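Local coordinates for protein alpha-glucosidase (Pseudoalteromonas sp. K8, PDB 5HQA) that hydrolyses alpha-glucosides as a chloride-activated, calcium-containing enzyme of glycoside hydrolase family 97, at residues Asn35-Phe40 / Leu129-Val134; Gly8-Ile13 / Tyr23-Lys28; Trp260-Lys265 / Arg575-Tyr580; Val76-Asn81 / Ile246-Glu251. All coordinates share one frame; numbering follows the deposited sequence. Where two conformers were deposited one is given.

Interaction 1: residues Asn35-Phe40 / Leu129-Val134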
loop_
_atom_site.group_PDB
_atom_site.type_symbol
_atom_site.label_atom_id
_atom_site.label_comp_id
_atom_site.label_asym_id
_atom_site.label_seq_id
_atom_site.Cartn_x
_atom_site.Cartn_y
_atom_site.Cartn_z
ATOM N N ASN A 35 4.873 18.463 23.121
ATOM C CA ASN A 35 3.488 18.922 23.224
ATOM C C ASN A 35 2.902 19.178 21.844
ATOM O O ASN A 35 3.423 19.997 21.079
ATOM C CB ASN A 35 3.403 20.211 24.046
ATOM C CG ASN A 35 3.788 20.017 25.485
ATOM O OD1 ASN A 35 3.511 18.977 26.083
ATOM N ND2 ASN A 35 4.436 21.028 26.058
ATOM N N SER A 36 1.814 18.477 21.531
ATOM C CA SER A 36 1.190 18.514 20.214
ATOM C C SER A 36 -0.297 18.784 20.383
ATOM O O SER A 36 -0.966 18.081 21.142
ATOM C CB SER A 36 1.409 17.187 19.482
ATOM O OG SER A 36 2.793 16.926 19.304
ATOM N N ALA A 37 -0.811 19.784 19.662
ATOM C CA ALA A 37 -2.176 20.263 19.852
ATOM C C ALA A 37 -3.217 19.255 19.348
ATOM O O ALA A 37 -2.944 18.399 18.500
ATOM C CB ALA A 37 -2.371 21.601 19.133
ATOM N N LEU A 38 -4.438 19.392 19.883
ATOM C CA LEU A 38 -5.612 18.620 19.494
ATOM C C LEU A 38 -6.787 19.571 19.312
ATOM O O LEU A 38 -6.896 20.566 20.036
ATOM C CB LEU A 38 -5.975 17.584 20.565
ATOM C CG LEU A 38 -4.864 16.588 20.902
ATOM C CD1 LEU A 38 -5.190 15.850 22.193
ATOM C CD2 LEU A 38 -4.664 15.614 19.758
ATOM N N GLY A 39 -7.672 19.274 18.360
ATOM C CA GLY A 39 -8.892 20.052 18.226
ATOM C C GLY A 39 -9.353 20.196 16.782
ATOM O O GLY A 39 -8.840 19.539 15.878
ATOM N N PHE A 40 -10.351 21.073 16.599
ATOM C CA PHE A 40 -11.006 21.301 15.312
ATOM C C PHE A 40 -11.387 22.766 15.148
ATOM O O PHE A 40 -11.732 23.447 16.117
ATOM C CB PHE A 40 -12.319 20.513 15.149
ATOM C CG PHE A 40 -12.167 19.028 15.235
ATOM C CD1 PHE A 40 -11.752 18.295 14.133
ATOM C CD2 PHE A 40 -12.474 18.360 16.405
ATOM C CE1 PHE A 40 -11.624 16.907 14.212
ATOM C CE2 PHE A 40 -12.347 16.971 16.494
ATOM C CZ PHE A 40 -11.921 16.249 15.398
ATOM N N LEU A 129 -6.829 20.356 14.094
ATOM C CA LEU A 129 -5.685 21.015 14.721
ATOM C C LEU A 129 -4.602 20.041 15.176
ATOM O O LEU A 129 -3.550 20.493 15.644
ATOM C CB LEU A 129 -6.154 21.855 15.912
ATOM C CG LEU A 129 -7.147 22.967 15.554
ATOM C CD1 LEU A 129 -7.568 23.729 16.806
ATOM C CD2 LEU A 129 -6.546 23.923 14.522
ATOM N N THR A 130 -4.843 18.733 15.054
ATOM C CA THR A 130 -3.890 17.696 15.430
ATOM C C THR A 130 -2.482 18.018 14.953
ATOM O O THR A 130 -2.262 18.298 13.771
ATOM C CB THR A 130 -4.327 16.372 14.812
ATOM O OG1 THR A 130 -5.686 16.122 15.171
ATOM C CG2 THR A 130 -3.411 15.215 15.282
ATOM N N GLU A 131 -1.523 17.932 15.870
ATOM C CA GLU A 131 -0.119 18.112 15.535
ATOM C C GLU A 131 0.675 16.861 15.888
ATOM O O GLU A 131 0.240 16.014 16.679
ATOM C CB GLU A 131 0.491 19.325 16.264
ATOM C CG GLU A 131 -0.101 20.676 15.856
ATOM C CD GLU A 131 0.300 21.797 16.811
ATOM O OE1 GLU A 131 0.793 21.495 17.934
ATOM O OE2 GLU A 131 0.113 22.985 16.450
ATOM N N PHE A 132 1.856 16.770 15.273
ATOM C CA PHE A 132 2.904 15.808 15.613
ATOM C C PHE A 132 4.169 16.655 15.737
ATOM O O PHE A 132 4.839 16.920 14.735
ATOM C CB PHE A 132 3.040 14.721 14.536
ATOM C CG PHE A 132 1.729 14.063 14.171
ATOM C CD1 PHE A 132 0.891 14.633 13.229
ATOM C CD2 PHE A 132 1.336 12.877 14.780
ATOM C CE1 PHE A 132 -0.314 14.031 12.896
ATOM C CE2 PHE A 132 0.141 12.273 14.453
ATOM C CZ PHE A 132 -0.690 12.852 13.510
ATOM N N ALA A 133 4.472 17.127 16.944
ATOM C CA ALA A 133 5.622 18.005 17.157
ATOM C C ALA A 133 6.843 17.140 17.458
ATOM O O ALA A 133 6.976 16.594 18.560
ATOM C CB ALA A 133 5.354 19.002 18.282
ATOM N N VAL A 134 7.739 17.024 16.486
ATOM C CA VAL A 134 8.893 16.144 16.625
ATOM C C VAL A 134 9.973 16.838 17.444
ATOM O O VAL A 134 10.393 17.961 17.127
ATOM C CB VAL A 134 9.430 15.731 15.248
ATOM C CG1 VAL A 134 10.656 14.835 15.410
ATOM C CG2 VAL A 134 8.347 15.024 14.466
HETATM O O HOH W 1 2.012 22.572 19.962
#

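Interaction 2: residues Gly8-Ile13 / Tyr23-Lys28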
loop_
_atom_site.group_PDB
_atom_site.type_symbol
_atom_site.label_atom_id
_atom_site.label_comp_id
_atom_site.label_asym_id
_atom_site.label_seq_id
_atom_site.Cartn_x
_atom_site.Cartn_y
_atom_site.Cartn_z
ATOM N N GLY A 8 5.888 -0.787 28.570
ATOM C CA GLY A 8 6.269 0.432 29.261
ATOM C C GLY A 8 7.179 1.371 28.493
ATOM O O GLY A 8 7.415 2.488 28.963
ATOM N N ASN A 9 7.691 0.971 27.323
ATOM C CA ASN A 9 8.684 1.801 26.645
ATOM C C ASN A 9 8.081 3.029 25.976
ATOM O O ASN A 9 8.763 4.057 25.867
ATOM C CB ASN A 9 9.453 0.978 25.620
ATOM C CG ASN A 9 10.429 0.030 26.275
ATOM O OD1 ASN A 9 10.995 0.339 27.323
ATOM N ND2 ASN A 9 10.616 -1.139 25.677
ATOM N N ILE A 10 6.833 2.957 25.523
ATOM C CA ILE A 10 6.150 4.109 24.937
ATOM C C ILE A 10 5.192 4.674 25.975
ATOM O O ILE A 10 4.364 3.941 26.536
ATOM C CB ILE A 10 5.401 3.732 23.648
ATOM C CG1 ILE A 10 6.396 3.277 22.574
ATOM C CG2 ILE A 10 4.576 4.926 23.146
ATOM C CD1 ILE A 10 5.741 2.748 21.310
ATOM N N LYS A 11 5.310 5.967 26.243
ATOM C CA LYS A 11 4.486 6.618 27.253
ATOM C C LYS A 11 3.866 7.859 26.630
ATOM O O LYS A 11 4.586 8.707 26.093
ATOM C CB LYS A 11 5.315 6.981 28.488
ATOM C CG LYS A 11 5.986 5.777 29.174
ATOM C CD LYS A 11 6.677 6.191 30.481
ATOM C CE LYS A 11 7.431 5.024 31.121
ATOM N NZ LYS A 11 8.574 4.560 30.269
ATOM N N ILE A 12 2.542 7.971 26.702
ATOM C CA ILE A 12 1.816 9.113 26.154
ATOM C C ILE A 12 1.220 9.896 27.311
ATOM O O ILE A 12 0.502 9.327 28.142
ATOM C CB ILE A 12 0.711 8.681 25.174
ATOM C CG1 ILE A 12 1.274 7.795 24.060
ATOM C CG2 ILE A 12 0.012 9.911 24.591
ATOM C CD1 ILE A 12 1.029 6.310 24.275
ATOM N N ILE A 13 1.505 11.196 27.361
ATOM C CA ILE A 13 0.941 12.092 28.365
ATOM C C ILE A 13 -0.034 13.016 27.657
ATOM O O ILE A 13 0.345 13.719 26.712
ATOM C CB ILE A 13 2.014 12.907 29.098
ATOM C CG1 ILE A 13 2.960 11.988 29.866
ATOM C CG2 ILE A 13 1.352 13.879 30.067
ATOM C CD1 ILE A 13 4.124 12.738 30.466
ATOM N N TYR A 23 -0.941 16.388 23.565
ATOM C CA TYR A 23 -0.316 15.140 23.971
ATOM C C TYR A 23 1.174 15.217 23.659
ATOM O O TYR A 23 1.617 16.017 22.831
ATOM C CB TYR A 23 -0.959 13.919 23.274
ATOM C CG TYR A 23 -0.557 13.806 21.827
ATOM C CD1 TYR A 23 -1.173 14.586 20.854
ATOM C CD2 TYR A 23 0.466 12.951 21.438
ATOM C CE1 TYR A 23 -0.783 14.509 19.522
ATOM C CE2 TYR A 23 0.862 12.868 20.117
ATOM C CZ TYR A 23 0.235 13.645 19.166
ATOM O OH TYR A 23 0.639 13.556 17.858
ATOM N N SER A 24 1.946 14.388 24.355
ATOM C CA SER A 24 3.363 14.198 24.069
ATOM C C SER A 24 3.696 12.727 24.272
ATOM O O SER A 24 2.950 11.991 24.921
ATOM C CB SER A 24 4.253 15.087 24.957
ATOM O OG SER A 24 4.128 14.710 26.317
ATOM N N ILE A 25 4.810 12.287 23.695
ATOM C CA ILE A 25 5.171 10.872 23.725
ATOM C C ILE A 25 6.655 10.743 24.019
ATOM O O ILE A 25 7.479 11.427 23.401
ATOM C CB ILE A 25 4.844 10.165 22.395
ATOM C CG1 ILE A 25 3.362 10.344 22.028
ATOM C CG2 ILE A 25 5.234 8.678 22.467
ATOM C CD1 ILE A 25 2.998 9.717 20.706
ATOM N N SER A 26 7.001 9.859 24.947
ATOM C CA SER A 26 8.386 9.475 25.169
ATOM C C SER A 26 8.601 8.019 24.773
ATOM O O SER A 26 7.680 7.196 24.812
ATOM C CB SER A 26 8.793 9.674 26.629
ATOM O OG SER A 26 8.095 8.771 27.465
ATOM N N PHE A 27 9.835 7.712 24.384
ATOM C CA PHE A 27 10.244 6.352 24.060
ATOM C C PHE A 27 11.472 6.060 24.901
ATOM O O PHE A 27 12.470 6.785 24.812
ATOM C CB PHE A 27 10.545 6.200 22.565
ATOM C CG PHE A 27 10.901 4.790 22.151
ATOM C CD1 PHE A 27 10.018 3.741 22.376
ATOM C CD2 PHE A 27 12.108 4.518 21.518
ATOM C CE1 PHE A 27 10.336 2.439 21.991
ATOM C CE2 PHE A 27 12.431 3.214 21.122
ATOM C CZ PHE A 27 11.543 2.178 21.357
ATOM N N LYS A 28 11.386 5.021 25.737
ATOM C CA LYS A 28 12.455 4.700 26.681
ATOM C C LYS A 28 12.861 5.935 27.480
ATOM O O LYS A 28 14.044 6.217 27.681
ATOM C CB LYS A 28 13.647 4.084 25.954
ATOM C CG LYS A 28 13.280 2.804 25.236
ATOM C CD LYS A 28 14.439 2.297 24.430
ATOM C CE LYS A 28 14.264 0.837 24.114
ATOM N NZ LYS A 28 15.580 0.284 23.725
HETATM O O HOH W 2 8.958 6.164 27.672
HETATM O O HOH W 3 5.812 10.792 28.046
HETATM O O HOH W 4 1.519 16.160 27.344
#

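Interaction 3: residues Trp260-Lys265 / Arg575-Tyr580. With FMT (formic acid), chain L.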
loop_
_atom_site.group_PDB
_atom_site.type_symbol
_atom_site.label_atom_id
_atom_site.label_comp_id
_atom_site.label_asym_id
_atom_site.label_seq_id
_atom_site.Cartn_x
_atom_site.Cartn_y
_atom_site.Cartn_z
ATOM N N TRP A 260 -14.083 -16.565 -1.408
ATOM C CA TRP A 260 -14.072 -16.247 -2.831
ATOM C C TRP A 260 -12.994 -15.243 -3.217
ATOM O O TRP A 260 -12.834 -14.958 -4.412
ATOM C CB TRP A 260 -15.438 -15.710 -3.256
ATOM C CG TRP A 260 -15.981 -14.611 -2.369
ATOM C CD1 TRP A 260 -16.785 -14.761 -1.273
ATOM C CD2 TRP A 260 -15.776 -13.199 -2.524
ATOM N NE1 TRP A 260 -17.088 -13.530 -0.734
ATOM C CE2 TRP A 260 -16.482 -12.557 -1.484
ATOM C CE3 TRP A 260 -15.060 -12.417 -3.440
ATOM C CZ2 TRP A 260 -16.496 -11.169 -1.336
ATOM C CZ3 TRP A 260 -15.072 -11.039 -3.288
ATOM C CH2 TRP A 260 -15.784 -10.431 -2.246
ATOM N N VAL A 261 -12.280 -14.684 -2.246
ATOM C CA VAL A 261 -11.108 -13.853 -2.503
ATOM C C VAL A 261 -9.895 -14.777 -2.556
ATOM O O VAL A 261 -9.588 -15.462 -1.573
ATOM C CB VAL A 261 -10.941 -12.782 -1.416
ATOM C CG1 VAL A 261 -9.705 -11.951 -1.697
ATOM C CG2 VAL A 261 -12.177 -11.895 -1.325
ATOM N N LYS A 262 -9.215 -14.807 -3.703
ATOM C CA LYS A 262 -8.166 -15.794 -3.981
ATOM C C LYS A 262 -6.824 -15.118 -4.219
ATOM O O LYS A 262 -6.590 -14.568 -5.313
ATOM C CB LYS A 262 -8.527 -16.644 -5.202
ATOM C CG LYS A 262 -9.859 -17.393 -5.118
ATOM C CD LYS A 262 -9.883 -18.415 -3.983
ATOM C CE LYS A 262 -10.850 -19.559 -4.287
ATOM N NZ LYS A 262 -11.950 -19.117 -5.195
ATOM N N PRO A 263 -5.904 -15.145 -3.252
ATOM C CA PRO A 263 -4.535 -14.695 -3.534
ATOM C C PRO A 263 -3.916 -15.555 -4.625
ATOM O O PRO A 263 -4.222 -16.742 -4.747
ATOM C CB PRO A 263 -3.811 -14.894 -2.196
ATOM C CG PRO A 263 -4.910 -14.937 -1.169
ATOM C CD PRO A 263 -6.065 -15.600 -1.862
ATOM N N GLY A 264 -3.048 -14.953 -5.426
ATOM C CA GLY A 264 -2.401 -15.719 -6.474
ATOM C C GLY A 264 -1.549 -14.834 -7.359
ATOM O O GLY A 264 -1.390 -13.642 -7.107
ATOM N N LYS A 265 -1.010 -15.440 -8.409
ATOM C CA LYS A 265 -0.150 -14.734 -9.347
ATOM C C LYS A 265 -0.869 -14.559 -10.674
ATOM O O LYS A 265 -1.718 -15.374 -11.045
ATOM C CB LYS A 265 1.166 -15.485 -9.543
ATOM C CG LYS A 265 2.052 -15.431 -8.301
ATOM C CD LYS A 265 3.204 -16.419 -8.390
ATOM C CE LYS A 265 2.685 -17.853 -8.332
ATOM N NZ LYS A 265 3.794 -18.801 -8.078
ATOM N N ARG A 575 1.590 -19.710 3.619
ATOM C CA ARG A 575 0.359 -20.186 4.226
ATOM C C ARG A 575 -0.089 -21.474 3.543
ATOM O O ARG A 575 0.013 -21.611 2.321
ATOM C CB ARG A 575 -0.738 -19.129 4.117
ATOM C CG ARG A 575 -2.074 -19.587 4.694
ATOM C CD ARG A 575 -2.588 -18.567 5.662
ATOM N NE ARG A 575 -3.923 -18.857 6.173
ATOM C CZ ARG A 575 -4.771 -17.909 6.555
ATOM N NH1 ARG A 575 -4.411 -16.638 6.457
ATOM N NH2 ARG A 575 -5.972 -18.226 7.016
ATOM N N LYS A 576 -0.588 -22.421 4.340
ATOM C CA LYS A 576 -1.127 -23.666 3.795
ATOM C C LYS A 576 -2.437 -23.380 3.070
ATOM O O LYS A 576 -3.436 -22.999 3.690
ATOM C CB LYS A 576 -1.334 -24.697 4.898
ATOM C CG LYS A 576 -2.001 -25.963 4.400
ATOM C CD LYS A 576 -2.109 -26.984 5.509
ATOM C CE LYS A 576 -2.784 -28.244 5.007
ATOM N NZ LYS A 576 -2.712 -29.342 6.020
ATOM N N ARG A 577 -2.430 -23.580 1.755
ATOM C CA ARG A 577 -3.526 -23.203 0.874
ATOM C C ARG A 577 -3.179 -23.665 -0.533
ATOM O O ARG A 577 -2.021 -23.540 -0.947
ATOM C CB ARG A 577 -3.753 -21.683 0.892
ATOM C CG ARG A 577 -5.040 -21.245 0.205
ATOM C CD ARG A 577 -5.058 -19.761 -0.242
ATOM N NE ARG A 577 -6.355 -19.436 -0.845
ATOM C CZ ARG A 577 -7.253 -18.610 -0.313
ATOM N NH1 ARG A 577 -6.984 -17.983 0.824
ATOM N NH2 ARG A 577 -8.413 -18.396 -0.928
ATOM N N ASP A 578 -4.152 -24.202 -1.271
ATOM C CA ASP A 578 -3.980 -24.551 -2.696
ATOM C C ASP A 578 -2.837 -25.559 -2.791
ATOM O O ASP A 578 -2.849 -26.559 -2.056
ATOM C CB ASP A 578 -3.778 -23.284 -3.531
ATOM C CG ASP A 578 -4.929 -22.308 -3.423
ATOM O OD1 ASP A 578 -6.094 -22.755 -3.290
ATOM O OD2 ASP A 578 -4.655 -21.085 -3.482
ATOM N N LYS A 579 -1.839 -25.327 -3.645
ATOM C CA LYS A 579 -0.704 -26.215 -3.839
ATOM C C LYS A 579 0.327 -26.119 -2.729
ATOM O O LYS A 579 1.220 -26.971 -2.664
ATOM C CB LYS A 579 -0.028 -25.900 -5.175
ATOM C CG LYS A 579 0.229 -24.420 -5.378
ATOM C CD LYS A 579 0.927 -24.126 -6.710
ATOM C CE LYS A 579 2.365 -24.637 -6.743
ATOM N NZ LYS A 579 3.227 -23.782 -7.627
ATOM N N TYR A 580 0.228 -25.120 -1.859
ATOM C CA TYR A 580 1.264 -24.847 -0.874
ATOM C C TYR A 580 1.005 -25.621 0.411
ATOM O O TYR A 580 -0.073 -25.515 1.004
ATOM C CB TYR A 580 1.330 -23.343 -0.607
ATOM C CG TYR A 580 1.530 -22.574 -1.893
ATOM C CD1 TYR A 580 2.778 -22.538 -2.508
ATOM C CD2 TYR A 580 0.471 -21.923 -2.516
ATOM C CE1 TYR A 580 2.977 -21.856 -3.689
ATOM C CE2 TYR A 580 0.660 -21.232 -3.696
ATOM C CZ TYR A 580 1.919 -21.208 -4.283
ATOM O OH TYR A 580 2.134 -20.532 -5.466
HETATM C C FMT L . -20.091 -11.797 0.632
HETATM O O1 FMT L . -20.270 -10.802 -0.075
HETATM O O2 FMT L . -19.018 -12.083 1.171
HETATM O O HOH W 5 -5.673 -18.587 -3.440
HETATM O O HOH W 6 -5.431 -19.340 -5.820
HETATM O O HOH W 7 1.813 -21.021 -8.684
#

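Interaction 4: residues Val76-Asn81 / Ile246-Glu251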
loop_
_atom_site.group_PDB
_atom_site.type_symbol
_atom_site.label_atom_id
_atom_site.label_comp_id
_atom_site.label_asym_id
_atom_site.label_seq_id
_atom_site.Cartn_x
_atom_site.Cartn_y
_atom_site.Cartn_z
ATOM N N VAL A 76 -2.773 -12.406 13.899
ATOM C CA VAL A 76 -2.398 -11.046 14.273
ATOM C C VAL A 76 -2.675 -10.892 15.757
ATOM O O VAL A 76 -3.809 -11.101 16.206
ATOM C CB VAL A 76 -3.167 -9.988 13.464
ATOM C CG1 VAL A 76 -2.849 -8.584 13.973
ATOM C CG2 VAL A 76 -2.851 -10.121 11.960
ATOM N N VAL A 77 -1.645 -10.520 16.507
ATOM C CA VAL A 77 -1.743 -10.306 17.945
ATOM C C VAL A 77 -2.070 -8.839 18.203
ATOM O O VAL A 77 -1.454 -7.945 17.610
ATOM C CB VAL A 77 -0.432 -10.713 18.637
ATOM C CG1 VAL A 77 -0.397 -10.205 20.077
ATOM C CG2 VAL A 77 -0.260 -12.226 18.576
ATOM N N ASP A 78 -3.046 -8.592 19.083
ATOM C CA ASP A 78 -3.461 -7.244 19.480
ATOM C C ASP A 78 -3.257 -7.116 20.990
ATOM O O ASP A 78 -4.077 -7.601 21.774
ATOM C CB ASP A 78 -4.921 -6.982 19.097
ATOM C CG ASP A 78 -5.368 -5.546 19.403
ATOM O OD1 ASP A 78 -4.608 -4.795 20.050
ATOM O OD2 ASP A 78 -6.491 -5.163 19.001
ATOM N N GLN A 79 -2.173 -6.462 21.404
ATOM C CA GLN A 79 -1.905 -6.204 22.820
ATOM C C GLN A 79 -1.677 -4.713 22.990
ATOM O O GLN A 79 -0.702 -4.172 22.460
ATOM C CB GLN A 79 -0.692 -6.986 23.311
ATOM C CG GLN A 79 -0.902 -8.483 23.293
ATOM C CD GLN A 79 0.370 -9.277 23.572
ATOM O OE1 GLN A 79 1.476 -8.859 23.214
ATOM N NE2 GLN A 79 0.212 -10.438 24.206
ATOM N N HIS A 80 -2.566 -4.046 23.721
ATOM C CA HIS A 80 -2.397 -2.613 23.907
ATOM C C HIS A 80 -3.088 -2.183 25.189
ATOM O O HIS A 80 -3.983 -2.865 25.699
ATOM C CB HIS A 80 -2.934 -1.809 22.707
ATOM C CG HIS A 80 -4.428 -1.822 22.575
ATOM N ND1 HIS A 80 -5.100 -2.742 21.794
ATOM C CD2 HIS A 80 -5.379 -1.009 23.100
ATOM C CE1 HIS A 80 -6.400 -2.502 21.855
ATOM N NE2 HIS A 80 -6.595 -1.459 22.646
ATOM N N ASN A 81 -2.635 -1.054 25.721
ATOM C CA ASN A 81 -3.373 -0.341 26.749
ATOM C C ASN A 81 -4.113 0.816 26.094
ATOM O O ASN A 81 -3.667 1.372 25.090
ATOM C CB ASN A 81 -2.448 0.172 27.849
ATOM C CG ASN A 81 -1.840 -0.948 28.655
ATOM O OD1 ASN A 81 -2.511 -1.939 28.959
ATOM N ND2 ASN A 81 -0.564 -0.810 29.002
ATOM N N ILE A 246 -1.535 -0.995 11.987
ATOM C CA ILE A 246 -2.535 -0.483 11.046
ATOM C C ILE A 246 -3.728 -1.432 10.970
ATOM O O ILE A 246 -4.886 -1.012 11.088
ATOM C CB ILE A 246 -1.917 -0.245 9.654
ATOM C CG1 ILE A 246 -0.798 0.805 9.725
ATOM C CG2 ILE A 246 -2.999 0.204 8.670
ATOM C CD1 ILE A 246 -1.235 2.143 10.326
ATOM N N LEU A 247 -3.470 -2.730 10.787
ATOM C CA LEU A 247 -4.571 -3.690 10.770
ATOM C C LEU A 247 -5.321 -3.703 12.092
ATOM O O LEU A 247 -6.556 -3.784 12.112
ATOM C CB LEU A 247 -4.055 -5.093 10.465
ATOM C CG LEU A 247 -3.623 -5.386 9.026
ATOM C CD1 LEU A 247 -2.975 -6.765 8.986
ATOM C CD2 LEU A 247 -4.820 -5.326 8.085
ATOM N N ASN A 248 -4.592 -3.653 13.212
ATOM C CA ASN A 248 -5.239 -3.772 14.519
ATOM C C ASN A 248 -6.173 -2.610 14.815
ATOM O O ASN A 248 -7.063 -2.742 15.664
ATOM C CB ASN A 248 -4.193 -3.883 15.624
ATOM C CG ASN A 248 -3.781 -5.320 15.877
ATOM O OD1 ASN A 248 -4.597 -6.233 15.745
ATOM N ND2 ASN A 248 -2.519 -5.529 16.235
ATOM N N LEU A 249 -5.999 -1.479 14.142
ATOM C CA LEU A 249 -6.858 -0.334 14.392
ATOM C C LEU A 249 -8.093 -0.320 13.503
ATOM O O LEU A 249 -8.923 0.576 13.640
ATOM C CB LEU A 249 -6.063 0.960 14.216
ATOM C CG LEU A 249 -5.019 1.175 15.313
ATOM C CD1 LEU A 249 -4.242 2.430 15.028
ATOM C CD2 LEU A 249 -5.682 1.263 16.699
ATOM N N ASN A 250 -8.244 -1.288 12.608
ATOM C CA ASN A 250 -9.418 -1.354 11.752
ATOM C C ASN A 250 -10.482 -2.280 12.331
ATOM O O ASN A 250 -10.201 -3.167 13.145
ATOM C CB ASN A 250 -9.026 -1.814 10.350
ATOM C CG ASN A 250 -8.523 -0.671 9.506
ATOM O OD1 ASN A 250 -9.295 -0.050 8.770
ATOM N ND2 ASN A 250 -7.240 -0.341 9.651
ATOM N N GLU A 251 -11.723 -2.055 11.892
ATOM C CA GLU A 251 -12.838 -2.878 12.333
ATOM C C GLU A 251 -12.722 -4.284 11.748
ATOM O O GLU A 251 -12.171 -4.469 10.658
ATOM C CB GLU A 251 -14.171 -2.264 11.906
ATOM C CG GLU A 251 -14.462 -0.891 12.479
ATOM C CD GLU A 251 -15.875 -0.428 12.170
ATOM O OE1 GLU A 251 -16.825 -0.906 12.828
ATOM O OE2 GLU A 251 -16.035 0.403 11.254
HETATM O O HOH W 8 -6.887 -2.458 18.394
HETATM O O HOH W 9 -7.639 -5.825 16.728
#

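Interaction 1: residues Asn35-Phe40 / Leu129-Val134
The carboxylate of E131 turns one face to A37: the methyl CB of A37 packs against CD of E131 at 3.5 Å, and on the same face A37 N donates to OE1 at 2.9 Å from well above the carboxylate plane. The ring of F40, whose CB points away from 129-134, meets F224 edge-to-face. The contact is an irregular antiparallel pairing of strands 30-42 and 122-134 in the N-terminal, galactose mutarotase-like beta domain. Here a side chain does part of the backbone's work: E131 N donates to A37 O, but the return bond from A37 N ends on the carboxylate. Likewise A133 N donates to S36 OG (2.9 Å), a hydroxyl that is also bonded to N34 O. A water donates to both N35 O and E131 OE1. At G39 a beta carbon would press on CD1 of L129 and on the preceding carbonyl oxygen. Beside it L129 N gives a straight bond (166°) to G39 O at 2.8 Å, from above the carbonyl plane.

Interaction 2: residues Gly8-Ile13 / Tyr23-Lys28
K11 and S26 exchange two backbone hydrogen bonds, K11 N to S26 O at 3.0 Å and S26 N to K11 O at 2.9 Å, and I13 and S24 form a second such pair. K28 N closes the series on N9 O at 2.8 Å. Between these rungs lie the non-hydrogen-bonded pairs I10-F27 and I12-I25, where CA-H groups, such as that of I25 toward K11 O, add contacts to the carbonyls. This is the antiparallel beta hairpin of strands 10-15 and 22-27 in the N-terminal beta domain. Apolar packing fills the face bearing I10, I12, I25 and F27. With CG1 of I10 anti to its carbonyl carbon (chi1 -64°), that branch meets the edge of the F27 ring at CD1, 3.7 Å off, while CG2 lies beside CG2 of I25 (3.9 Å). An alanine at I10 would probably open a gap between the F27 ring edge and the I25 methyl and let that ring shift. CG of K28 sits over the centre of the same ring. Polar contacts occupy the other face: one water joins N9 O, K11 NZ and S26 OG, and a second joins K11 O to S26 OG. The K11 chain, extended until its bend at chi4 (65°), brings NZ to G8 O at 2.7 Å and also to N29 OD1.

Interaction 3: residues Trp260-Lys265 / Arg575-Tyr580
P263 and R577 stand opposite each other with their CA atoms 9.6 Å apart, the type II' turn R577-Y580 facing the loop that leads into strand 264-269, so side chains carry the contact. The R577 chain is extended from CG to NE, with CG anti to the backbone N (chi1 -169°), and its guanidinium lies with one face on P263, whose CD sits over the centre, 3.6 Å from CZ. CD of K262 approaches the guanidinium edge, 3.4 Å from NH2, and NH2 makes a weak, bent hydrogen bond (121°) to V261 O. D578 OD2 forms a salt bridge with NE of R577 at 3.5 Å, and two waters lie between that oxygen and P263 O. A leucine at R577 would probably leave D578 without its charged mate and V261 O without this weak donor. Farther along, a water links K265 NZ, K579 NZ and Y580 OH, which may ease the repulsion between the two ammonium groups; NZ of K265 also bonds to the carbonyls of V550 and, in helix 541-549, I547. The contact joins the start of strand 264-269, between strands 307-310 and 527-529 of the TIM barrel, to the loop between strands 567-574 and 585-591 of the C-terminal sheet.

Interaction 4: residues Val76-Asn81 / Ile246-Glu251
D78 and N248 stack their flat ends, the carboxylate and amide planes 26° apart, the two side chains running antiparallel past one another. The overlap puts OD1 of N248 3.4 Å from CB of D78, and CG1 of V76 reaches the same oxygen at 3.4 Å. The other arm of the amide, ND2, donates to V77 O at 3.0 Å (153°), tilted from the carbonyl plane. OD1 accepts from W66 NE1, so the amide is held at both ends and its rotation is fixed. CG of D78 is anti to its backbone N (chi1 -176°), and OD1 is met on the syn side by ND1 of H80, 2.7 Å away, with the oxygen in the plane of the ring. This bond would probably help to stabilise negative charge on D78. OD2 of D78 receives a water that also donates to N248 O, a second tie between the strand and the helix end. Behind N248, ND2 of N250 and the backbone N of L249 both donate to I246 O, one from each side of the carbonyl plane. Altogether the arrangement docks a short helix, 245-248, on strand 75-89 of the large antiparallel sheet in the beta-sandwich-like N-terminal domain, with an asparagine amide satisfying a strand carbonyl.

In the fold
Interactions 1 and 2 belong to one sheet and touch through Y23: its OH lies 2.8 Å from E131 O and its backbone O 2.8 Å from S36 N, probable hydrogen bonds linking hairpin and strand pair. Interaction 4, in the other large sheet of the N-terminal domain, comes within about 6 Å (nearest atoms) of interaction 2 and about 11 Å of interaction 1. Interaction 3 lies about 9 Å from interaction 4 by nearest atoms, but its centre is about 43 Å from that of interaction 1. None of the four forms the glycan pocket or the calcium site of E154, E437, E455 and E461, where residues of the N-terminal and barrel regions meet.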